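Long-range contacts in Adenylate/guanylate cyclase/hydrolase, alpha/beta fold family (Ruegeria pomeroyi, PDB 3MR7), which probably makes cyclic AMP from ATP through its class III cyclase-type domain, one part of a longer protein that also carries an alpha/beta-hydrolase family region: residues L11-A16 / Y96-N101; E39-A44 / L75-A80; A131-D136 / V167-P172. One frame throughout, in Å; residues are numbered along the deposited sequence.

All three contacts lie within the cyclase homology domain, two in its central sheet and one on the helical layer beside it. Contact 1 pairs strands 4-15 and 96-107 near the centre of the folded chain; contact 3, its centre about 10 Å away, pairs strands 132-135 and 161-170. The two are joined because strands 96-107 and 132-135 are neighbours. Contact 2 packs helix 27-47 against helix 67-84, its centre about 12 Å from that of contact 1 and 16 Å from that of contact 3. Its segments fall between those of contact 1 in sequence, and contact 3 follows both. Gln78 ties the layers together, bonding to backbone oxygens of Tyr96 and Ala131.

Contact 1: residues L11-A16 / Y96-N101; sequences LAADMA and YRIGIN
Ala12 and Gly99 exchange two backbone hydrogen bonds, each 2.8 Å long, from Ala12 N to Gly99 O and from Gly99 N to Ala12 O. Asp14 and Arg97 form the next hydrogen-bonded pair of this antiparallel pairing, with Arg97 N 2.9 Å from Asp14 O. On the face that carries Asp14 and Arg97, the two side chains run alongside each other in the same direction. Their salt bridge is long, Asp14 OD2 lying 3.8 Å from Arg97 NH2, and the carboxylate and guanidinium planes stand 78° apart. Arg97 finds its stronger partner in Glu124 of helix 115-126, which meets NE. The other carboxylate oxygen, Asp14 OD1, takes the N-H of Met15 on its anti side, tilted 32° out of the carboxylate plane, and bonds to Ser19 OG of the second subunit.

The other face is largely apolar. Leu11 CD1 packs 3.6 Å from Ile98 CG2, while the CG1 branch of Ile98, anti to its own carbonyl carbon (chi1 -62°), comes 3.8 Å from Ala13 CB. At the far end the Tyr96 ring presents its edge to the carbonyl of Asp14, and its CE1 lies 4.2 Å from CB of Met15, a selenomethionine. Helix 67-84 covers Ile98 and Ile100 on this face, and helix 27-47 reaches Met15 and Tyr96.

This central antiparallel strand pair of the cyclase-type sheet divides by chemistry: a hydrocarbon layer seats helices 67-84 and 27-47, whereas the Asp14 and Arg97 face meets helix 115-126. The long, twisted Asp14-Arg97 pair is loose, Arg97 NE being paired with Glu124.

Contact 2: residues E39-A44 / L75-A80; sequences ELIDPA and LEIQQA
Ile77 fits between Leu40, Ile41 and Ala44 where helices 27-47 and 67-84 run nearly antiparallel, their local axes 9.6 Å apart at an angle of 167°. The CB of Ile77 divides the side chain into two branches that serve different neighbours. CG2, anti to the backbone N, comes 4.1 Å from Leu40 CD2 and equally near Ile41 CG1. On the other branch, CG1 is anti to the carbonyl carbon (chi1 -61°) and lies 3.9 Å from Ala44 CB. The chain then continues straight to its tip, where CD1 rests 4.0 Å from Ile41 CA and also approaches CG1 and CG2 of that residue.

Leu40 extends the contact by a turn of the facing helix. Its CD2 methyl lies 3.7 Å from Ala80 CB and just as close to Ile77 CA, so it packs on backbone as well as side chain. Ala44 and Ala80 both direct CB toward the opposite helix. At the other end Glu76, extended beyond CG, turns the face of its carboxylate to the Ala44 methyl, CD and both oxygens about equally near, with OE1 3.5 Å from Ala44 CB.

Deeper in the fold Ile41 reaches Tyr96 of strand 96-107, while Gln78 turns to the sheet. Nearby, Glu39 forms a salt bridge with Arg84, farther along helix 67-84.

This antiparallel helix pair, packed beside the cyclase-type sheet, is joined within the two segments mainly by hydrocarbon contact, which depends on shape rather than on directed bonds. The carboxylate of Glu76 gains no polar mate from Ala44, and its exposed position probably leaves it to be solvated by water.

Contact 3: residues A131-D136 / V167-P172; sequences AICVSD and VWQWVP
Trp168 and Val134 form a hydrogen-bonded pair of this antiparallel pairing, joined by Val134 N to Trp168 O at 2.8 Å and Trp168 N to Val134 O at 3.0 Å. Ile132 and Trp170 make the next hydrogen-bonded pair. Their side chains share a face of the sheet with those of Val134 and Trp168, and here the packing is close: Ile132 CG1 lies 3.7 Å from CE3 on the six-membered ring of Trp170. Both residues are buried. On the reverse face Cys133 CB meets Val167 CG1 at 4.0 Å.

The partly exposed side belongs to Trp168 and Asp136. The first torsion of Trp168 sets CG beside its own backbone N (chi1 -64°). The indole lies alongside the Asp136 side chain, the carboxylate and ring planes only 16° apart. Its NE1 donates to Asp136 OD1 over 2.7 Å, meeting the oxygen on the anti side, somewhat tilted from the carboxylate plane; OD1 in turn lies off the indole plane, and the bond is bent, with 144° at the hydrogen. A leucine in place of Trp168 would probably leave Asp136 OD1 without this N-H partner and open a gap beside the carboxylate. The Pro172 end is looser, its CD coming no nearer than 4.3 Å to Ala131 CA.

His139 stacks on the Trp168 ring, and Phe150 meets Trp170. Ser135 caps helix 136-142 weakly at Val138 N, its hydroxyl being bonded to Asn101 OD1. Ile132 and Trp170 lie against Leu75 of helix 67-84, while Ser135 and Val167 touch Leu123 of helix 115-126. Strand 132-135 is thus held between strands 96-107 and 161-170, with helices packed on both faces.

Contact 1: residues L11-A16 / Y96-N101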
loop_
_atom_site.group_PDB
_atom_site.type_symbol
_atom_site.label_atom_id
_atom_site.label_comp_id
_atom_site.label_asym_id
_atom_site.label_seq_id
_atom_site.Cartn_x
_atom_site.Cartn_y
_atom_site.Cartn_z
ATOM N N LEU A 11 -12.774 10.741 0.386
ATOM C CA LEU A 11 -12.203 9.929 -0.672
ATOM C C LEU A 11 -10.685 10.122 -0.661
ATOM O O LEU A 11 -10.213 11.241 -0.763
ATOM C CB LEU A 11 -12.826 10.334 -2.012
ATOM C CG LEU A 11 -12.142 10.197 -3.380
ATOM C CD1 LEU A 11 -10.813 9.438 -3.400
ATOM C CD2 LEU A 11 -13.109 9.607 -4.376
ATOM N N ALA A 12 -9.933 9.031 -0.492
ATOM C CA ALA A 12 -8.475 9.067 -0.589
ATOM C C ALA A 12 -8.023 8.289 -1.817
ATOM O O ALA A 12 -8.577 7.236 -2.129
ATOM C CB ALA A 12 -7.818 8.492 0.686
ATOM N N ALA A 13 -6.997 8.798 -2.490
ATOM C CA ALA A 13 -6.410 8.151 -3.669
ATOM C C ALA A 13 -4.890 8.298 -3.765
ATOM O O ALA A 13 -4.340 9.324 -3.392
ATOM C CB ALA A 13 -7.076 8.676 -4.949
ATOM N N ASP A 14 -4.228 7.271 -4.288
ATOM C CA ASP A 14 -2.774 7.272 -4.487
ATOM C C ASP A 14 -2.486 6.505 -5.769
ATOM O O ASP A 14 -3.362 5.867 -6.329
ATOM C CB ASP A 14 -2.080 6.568 -3.323
ATOM C CG ASP A 14 -0.623 7.019 -3.100
ATOM O OD1 ASP A 14 0.027 7.682 -3.970
ATOM O OD2 ASP A 14 -0.125 6.668 -2.001
HETATM N N MSE A 15 -1.256 6.574 -6.240
HETATM C CA MSE A 15 -0.893 5.885 -7.451
HETATM C C MSE A 15 -0.191 4.606 -7.075
HETATM O O MSE A 15 0.706 4.613 -6.229
HETATM C CB MSE A 15 0.068 6.715 -8.276
HETATM C CG MSE A 15 0.297 6.092 -9.647
HETATM SE SE MSE A 15 1.796 6.856 -10.639
HETATM C CE MSE A 15 1.686 5.798 -12.255
ATOM N N ALA A 16 -0.587 3.509 -7.701
ATOM C CA ALA A 16 0.038 2.228 -7.412
ATOM C C ALA A 16 1.328 2.144 -8.189
ATOM O O ALA A 16 1.512 2.873 -9.169
ATOM C CB ALA A 16 -0.866 1.110 -7.840
ATOM N N TYR A 96 -4.551 3.831 -10.210
ATOM C CA TYR A 96 -4.780 4.423 -8.907
ATOM C C TYR A 96 -5.382 3.416 -7.898
ATOM O O TYR A 96 -5.916 2.382 -8.297
ATOM C CB TYR A 96 -5.642 5.653 -9.076
ATOM C CG TYR A 96 -4.949 6.742 -9.865
ATOM C CD1 TYR A 96 -3.932 7.497 -9.300
ATOM C CD2 TYR A 96 -5.316 7.017 -11.169
ATOM C CE1 TYR A 96 -3.304 8.493 -10.019
ATOM C CE2 TYR A 96 -4.707 7.987 -11.888
ATOM C CZ TYR A 96 -3.703 8.736 -11.325
ATOM O OH TYR A 96 -3.092 9.722 -12.085
ATOM N N ARG A 97 -5.235 3.690 -6.601
ATOM C CA ARG A 97 -5.981 2.979 -5.543
ATOM C C ARG A 97 -6.943 3.995 -4.948
ATOM O O ARG A 97 -6.614 5.176 -4.878
ATOM C CB ARG A 97 -5.041 2.453 -4.444
ATOM C CG ARG A 97 -4.207 1.239 -4.834
ATOM C CD ARG A 97 -3.571 0.679 -3.620
ATOM N NE ARG A 97 -2.872 1.753 -2.950
ATOM C CZ ARG A 97 -1.577 1.975 -3.090
ATOM N NH1 ARG A 97 -0.860 1.155 -3.839
ATOM N NH2 ARG A 97 -1.000 3.009 -2.488
ATOM N N ILE A 98 -8.133 3.576 -4.534
ATOM C CA ILE A 98 -9.060 4.546 -3.952
ATOM C C ILE A 98 -9.802 3.987 -2.783
ATOM O O ILE A 98 -10.268 2.867 -2.830
ATOM C CB ILE A 98 -10.075 5.067 -4.968
ATOM C CG1 ILE A 98 -9.353 5.805 -6.099
ATOM C CG2 ILE A 98 -11.081 5.981 -4.284
ATOM C CD1 ILE A 98 -10.197 6.062 -7.313
ATOM N N GLY A 99 -9.862 4.775 -1.718
ATOM C CA GLY A 99 -10.658 4.469 -0.540
ATOM C C GLY A 99 -11.693 5.556 -0.279
ATOM O O GLY A 99 -11.505 6.728 -0.572
ATOM N N ILE A 100 -12.823 5.162 0.263
ATOM C CA ILE A 100 -13.891 6.107 0.531
ATOM C C ILE A 100 -14.493 5.723 1.857
ATOM O O ILE A 100 -14.693 4.560 2.098
ATOM C CB ILE A 100 -14.976 6.010 -0.530
ATOM C CG1 ILE A 100 -14.384 6.344 -1.889
ATOM C CG2 ILE A 100 -16.104 6.959 -0.198
ATOM C CD1 ILE A 100 -15.360 6.269 -2.986
ATOM N N ASN A 101 -14.762 6.688 2.726
ATOM C CA ASN A 101 -15.371 6.386 4.016
ATOM C C ASN A 101 -16.349 7.488 4.399
ATOM O O ASN A 101 -16.470 8.472 3.690
ATOM C CB ASN A 101 -14.291 6.213 5.079
ATOM C CG ASN A 101 -14.863 5.878 6.440
ATOM O OD1 ASN A 101 -15.846 5.149 6.547
ATOM N ND2 ASN A 101 -14.255 6.414 7.490
#

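Contact 2: residues E39-A44 / L75-A80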
loop_
_atom_site.group_PDB
_atom_site.type_symbol
_atom_site.label_atom_id
_atom_site.label_comp_id
_atom_site.label_asym_id
_atom_site.label_seq_id
_atom_site.Cartn_x
_atom_site.Cartn_y
_atom_site.Cartn_z
ATOM N N GLU A 39 -6.799 15.824 -16.590
ATOM C CA GLU A 39 -7.828 15.577 -17.578
ATOM C C GLU A 39 -8.925 14.622 -17.112
ATOM O O GLU A 39 -9.998 14.618 -17.679
ATOM C CB GLU A 39 -7.210 15.070 -18.870
ATOM C CG GLU A 39 -7.510 13.630 -19.169
ATOM C CD GLU A 39 -7.324 13.286 -20.640
ATOM O OE1 GLU A 39 -6.291 12.657 -20.975
ATOM O OE2 GLU A 39 -8.213 13.633 -21.458
ATOM N N LEU A 40 -8.680 13.839 -16.071
ATOM C CA LEU A 40 -9.599 12.757 -15.725
ATOM C C LEU A 40 -10.081 12.918 -14.307
ATOM O O LEU A 40 -11.274 13.105 -14.067
ATOM C CB LEU A 40 -8.884 11.438 -15.867
ATOM C CG LEU A 40 -9.638 10.213 -16.335
ATOM C CD1 LEU A 40 -8.635 9.326 -17.055
ATOM C CD2 LEU A 40 -10.282 9.475 -15.167
ATOM N N ILE A 41 -9.143 12.883 -13.369
ATOM C CA ILE A 41 -9.456 13.044 -11.954
ATOM C C ILE A 41 -10.030 14.405 -11.552
ATOM O O ILE A 41 -11.192 14.518 -11.164
ATOM C CB ILE A 41 -8.220 12.865 -11.147
ATOM C CG1 ILE A 41 -7.723 11.442 -11.310
ATOM C CG2 ILE A 41 -8.504 13.200 -9.706
ATOM C CD1 ILE A 41 -6.418 11.191 -10.579
ATOM N N ASP A 42 -9.204 15.434 -11.626
ATOM C CA ASP A 42 -9.634 16.762 -11.205
ATOM C C ASP A 42 -10.999 17.157 -11.765
ATOM O O ASP A 42 -11.809 17.712 -11.049
ATOM C CB ASP A 42 -8.568 17.819 -11.491
ATOM C CG ASP A 42 -7.393 17.749 -10.515
ATOM O OD1 ASP A 42 -7.419 16.881 -9.620
ATOM O OD2 ASP A 42 -6.445 18.568 -10.630
ATOM N N PRO A 43 -11.257 16.877 -13.048
ATOM C CA PRO A 43 -12.595 17.084 -13.626
ATOM C C PRO A 43 -13.734 16.248 -13.013
ATOM O O PRO A 43 -14.765 16.818 -12.670
ATOM C CB PRO A 43 -12.374 16.714 -15.089
ATOM C CG PRO A 43 -11.012 17.220 -15.328
ATOM C CD PRO A 43 -10.253 16.741 -14.115
ATOM N N ALA A 44 -13.557 14.938 -12.882
ATOM C CA ALA A 44 -14.600 14.071 -12.346
ATOM C C ALA A 44 -15.001 14.515 -10.949
ATOM O O ALA A 44 -16.168 14.435 -10.563
ATOM C CB ALA A 44 -14.129 12.566 -12.335
ATOM N N LEU A 75 -15.807 5.587 -9.416
ATOM C CA LEU A 75 -16.112 4.631 -10.439
ATOM C C LEU A 75 -15.806 5.244 -11.812
ATOM O O LEU A 75 -15.310 4.561 -12.692
ATOM C CB LEU A 75 -17.565 4.203 -10.308
ATOM C CG LEU A 75 -17.794 3.149 -9.233
ATOM C CD1 LEU A 75 -19.272 2.978 -9.006
ATOM C CD2 LEU A 75 -17.173 1.825 -9.647
ATOM N N GLU A 76 -16.093 6.540 -11.963
ATOM C CA GLU A 76 -15.872 7.282 -13.204
ATOM C C GLU A 76 -14.404 7.288 -13.555
ATOM O O GLU A 76 -14.005 6.971 -14.686
ATOM C CB GLU A 76 -16.340 8.725 -13.058
ATOM C CG GLU A 76 -16.403 9.491 -14.373
ATOM C CD GLU A 76 -16.690 11.006 -14.209
ATOM O OE1 GLU A 76 -17.317 11.410 -13.197
ATOM O OE2 GLU A 76 -16.290 11.792 -15.108
ATOM N N ILE A 77 -13.608 7.669 -12.565
ATOM C CA ILE A 77 -12.166 7.613 -12.653
ATOM C C ILE A 77 -11.576 6.222 -12.969
ATOM O O ILE A 77 -10.837 6.076 -13.929
ATOM C CB ILE A 77 -11.558 8.135 -11.355
ATOM C CG1 ILE A 77 -11.979 9.587 -11.155
ATOM C CG2 ILE A 77 -10.024 7.996 -11.378
ATOM C CD1 ILE A 77 -11.430 10.214 -9.901
ATOM N N GLN A 78 -11.903 5.216 -12.157
ATOM C CA GLN A 78 -11.348 3.883 -12.307
ATOM C C GLN A 78 -11.757 3.207 -13.613
ATOM O O GLN A 78 -10.958 2.540 -14.241
ATOM C CB GLN A 78 -11.726 3.011 -11.111
ATOM C CG GLN A 78 -11.149 3.494 -9.820
ATOM C CD GLN A 78 -9.622 3.545 -9.871
ATOM O OE1 GLN A 78 -9.041 4.200 -10.748
ATOM N NE2 GLN A 78 -8.960 2.849 -8.927
ATOM N N GLN A 79 -12.994 3.395 -14.041
ATOM C CA GLN A 79 -13.415 2.869 -15.339
ATOM C C GLN A 79 -12.751 3.534 -16.555
ATOM O O GLN A 79 -12.544 2.885 -17.594
ATOM C CB GLN A 79 -14.924 2.937 -15.482
ATOM C CG GLN A 79 -15.674 2.009 -14.544
ATOM C CD GLN A 79 -17.107 2.446 -14.379
ATOM O OE1 GLN A 79 -17.522 3.468 -14.933
ATOM N NE2 GLN A 79 -17.874 1.686 -13.620
ATOM N N ALA A 80 -12.419 4.819 -16.441
ATOM C CA ALA A 80 -11.786 5.489 -17.556
ATOM C C ALA A 80 -10.321 5.045 -17.598
ATOM O O ALA A 80 -9.712 4.915 -18.665
ATOM C CB ALA A 80 -11.893 6.983 -17.408
#

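Contact 3: residues A131-D136 / V167-P172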
loop_
_atom_site.group_PDB
_atom_site.type_symbol
_atom_site.label_atom_id
_atom_site.label_comp_id
_atom_site.label_asym_id
_atom_site.label_seq_id
_atom_site.Cartn_x
_atom_site.Cartn_y
_atom_site.Cartn_z
ATOM N N ALA A 131 -8.843 -0.466 -8.230
ATOM C CA ALA A 131 -10.089 -0.805 -7.598
ATOM C C ALA A 131 -10.513 0.319 -6.686
ATOM O O ALA A 131 -9.884 1.345 -6.658
ATOM C CB ALA A 131 -9.926 -2.102 -6.799
ATOM N N ILE A 132 -11.587 0.105 -5.943
ATOM C CA ILE A 132 -12.094 1.064 -4.995
ATOM C C ILE A 132 -12.507 0.306 -3.737
ATOM O O ILE A 132 -13.279 -0.633 -3.825
ATOM C CB ILE A 132 -13.373 1.705 -5.498
ATOM C CG1 ILE A 132 -13.195 2.305 -6.877
ATOM C CG2 ILE A 132 -13.823 2.759 -4.530
ATOM C CD1 ILE A 132 -14.450 2.977 -7.378
ATOM N N CYS A 133 -12.004 0.702 -2.568
ATOM C CA CYS A 133 -12.435 0.100 -1.302
ATOM C C CYS A 133 -13.267 1.092 -0.515
ATOM O O CYS A 133 -12.876 2.240 -0.364
ATOM C CB CYS A 133 -11.241 -0.343 -0.468
ATOM S SG CYS A 133 -10.566 -1.911 -0.968
ATOM N N VAL A 134 -14.421 0.660 -0.034
ATOM C CA VAL A 134 -15.295 1.551 0.733
ATOM C C VAL A 134 -15.613 0.921 2.070
ATOM O O VAL A 134 -15.675 -0.303 2.201
ATOM C CB VAL A 134 -16.593 1.822 -0.010
ATOM C CG1 VAL A 134 -16.284 1.954 -1.498
ATOM C CG2 VAL A 134 -17.603 0.681 0.231
ATOM N N SER A 135 -15.788 1.735 3.089
ATOM C CA SER A 135 -16.110 1.156 4.371
ATOM C C SER A 135 -17.531 0.613 4.261
ATOM O O SER A 135 -18.254 0.915 3.298
ATOM C CB SER A 135 -16.041 2.204 5.465
ATOM O OG SER A 135 -17.102 3.132 5.294
ATOM N N ASP A 136 -17.910 -0.176 5.261
ATOM C CA ASP A 136 -19.226 -0.775 5.372
ATOM C C ASP A 136 -20.306 0.283 5.483
ATOM O O ASP A 136 -21.379 0.123 4.918
ATOM C CB ASP A 136 -19.281 -1.704 6.591
ATOM C CG ASP A 136 -20.560 -2.491 6.653
ATOM O OD1 ASP A 136 -20.898 -3.106 5.638
ATOM O OD2 ASP A 136 -21.233 -2.500 7.699
ATOM N N VAL A 167 -14.686 -3.927 5.222
ATOM C CA VAL A 167 -14.311 -3.278 3.985
ATOM C C VAL A 167 -14.865 -4.010 2.764
ATOM O O VAL A 167 -14.735 -5.233 2.625
ATOM C CB VAL A 167 -12.763 -3.175 3.921
ATOM C CG1 VAL A 167 -12.281 -2.728 2.565
ATOM C CG2 VAL A 167 -12.265 -2.235 5.029
ATOM N N TRP A 168 -15.497 -3.246 1.884
ATOM C CA TRP A 168 -16.062 -3.787 0.660
ATOM C C TRP A 168 -15.243 -3.265 -0.493
ATOM O O TRP A 168 -14.783 -2.113 -0.480
ATOM C CB TRP A 168 -17.493 -3.311 0.502
ATOM C CG TRP A 168 -18.374 -3.817 1.576
ATOM C CD1 TRP A 168 -18.470 -3.345 2.852
ATOM C CD2 TRP A 168 -19.287 -4.902 1.476
ATOM N NE1 TRP A 168 -19.386 -4.072 3.555
ATOM C CE2 TRP A 168 -19.904 -5.038 2.736
ATOM C CE3 TRP A 168 -19.658 -5.769 0.434
ATOM C CZ2 TRP A 168 -20.868 -6.020 2.993
ATOM C CZ3 TRP A 168 -20.610 -6.733 0.685
ATOM C CH2 TRP A 168 -21.204 -6.863 1.957
ATOM N N GLN A 169 -15.074 -4.105 -1.500
ATOM C CA GLN A 169 -14.237 -3.758 -2.634
ATOM C C GLN A 169 -14.869 -4.037 -3.978
ATOM O O GLN A 169 -15.554 -5.032 -4.186
ATOM C CB GLN A 169 -12.903 -4.503 -2.563
ATOM C CG GLN A 169 -11.920 -4.107 -3.652
ATOM C CD GLN A 169 -10.620 -4.845 -3.526
ATOM O OE1 GLN A 169 -10.565 -6.053 -3.757
ATOM N NE2 GLN A 169 -9.558 -4.135 -3.144
ATOM N N TRP A 170 -14.594 -3.149 -4.908
ATOM C CA TRP A 170 -14.995 -3.336 -6.270
ATOM C C TRP A 170 -13.754 -3.318 -7.130
ATOM O O TRP A 170 -12.872 -2.475 -6.958
ATOM C CB TRP A 170 -15.908 -2.199 -6.671
ATOM C CG TRP A 170 -16.146 -2.131 -8.125
ATOM C CD1 TRP A 170 -17.147 -2.737 -8.832
ATOM C CD2 TRP A 170 -15.376 -1.401 -9.068
ATOM N NE1 TRP A 170 -17.039 -2.430 -10.162
ATOM C CE2 TRP A 170 -15.960 -1.608 -10.333
ATOM C CE3 TRP A 170 -14.255 -0.576 -8.964
ATOM C CZ2 TRP A 170 -15.460 -1.034 -11.473
ATOM C CZ3 TRP A 170 -13.762 -0.022 -10.080
ATOM C CH2 TRP A 170 -14.359 -0.248 -11.329
ATOM N N VAL A 171 -13.666 -4.272 -8.037
ATOM C CA VAL A 171 -12.610 -4.258 -9.025
ATOM C C VAL A 171 -13.258 -4.206 -10.368
ATOM O O VAL A 171 -14.372 -4.660 -10.544
ATOM C CB VAL A 171 -11.712 -5.505 -8.976
ATOM C CG1 VAL A 171 -11.272 -5.781 -7.560
ATOM C CG2 VAL A 171 -12.431 -6.702 -9.565
ATOM N N PRO A 172 -12.559 -3.624 -11.328
ATOM C CA PRO A 172 -13.109 -3.561 -12.679
ATOM C C PRO A 172 -13.289 -4.947 -13.251
ATOM O O PRO A 172 -12.672 -5.910 -12.764
ATOM C CB PRO A 172 -12.057 -2.785 -13.460
ATOM C CG PRO A 172 -10.888 -2.656 -12.530
ATOM C CD PRO A 172 -11.362 -2.794 -11.156
#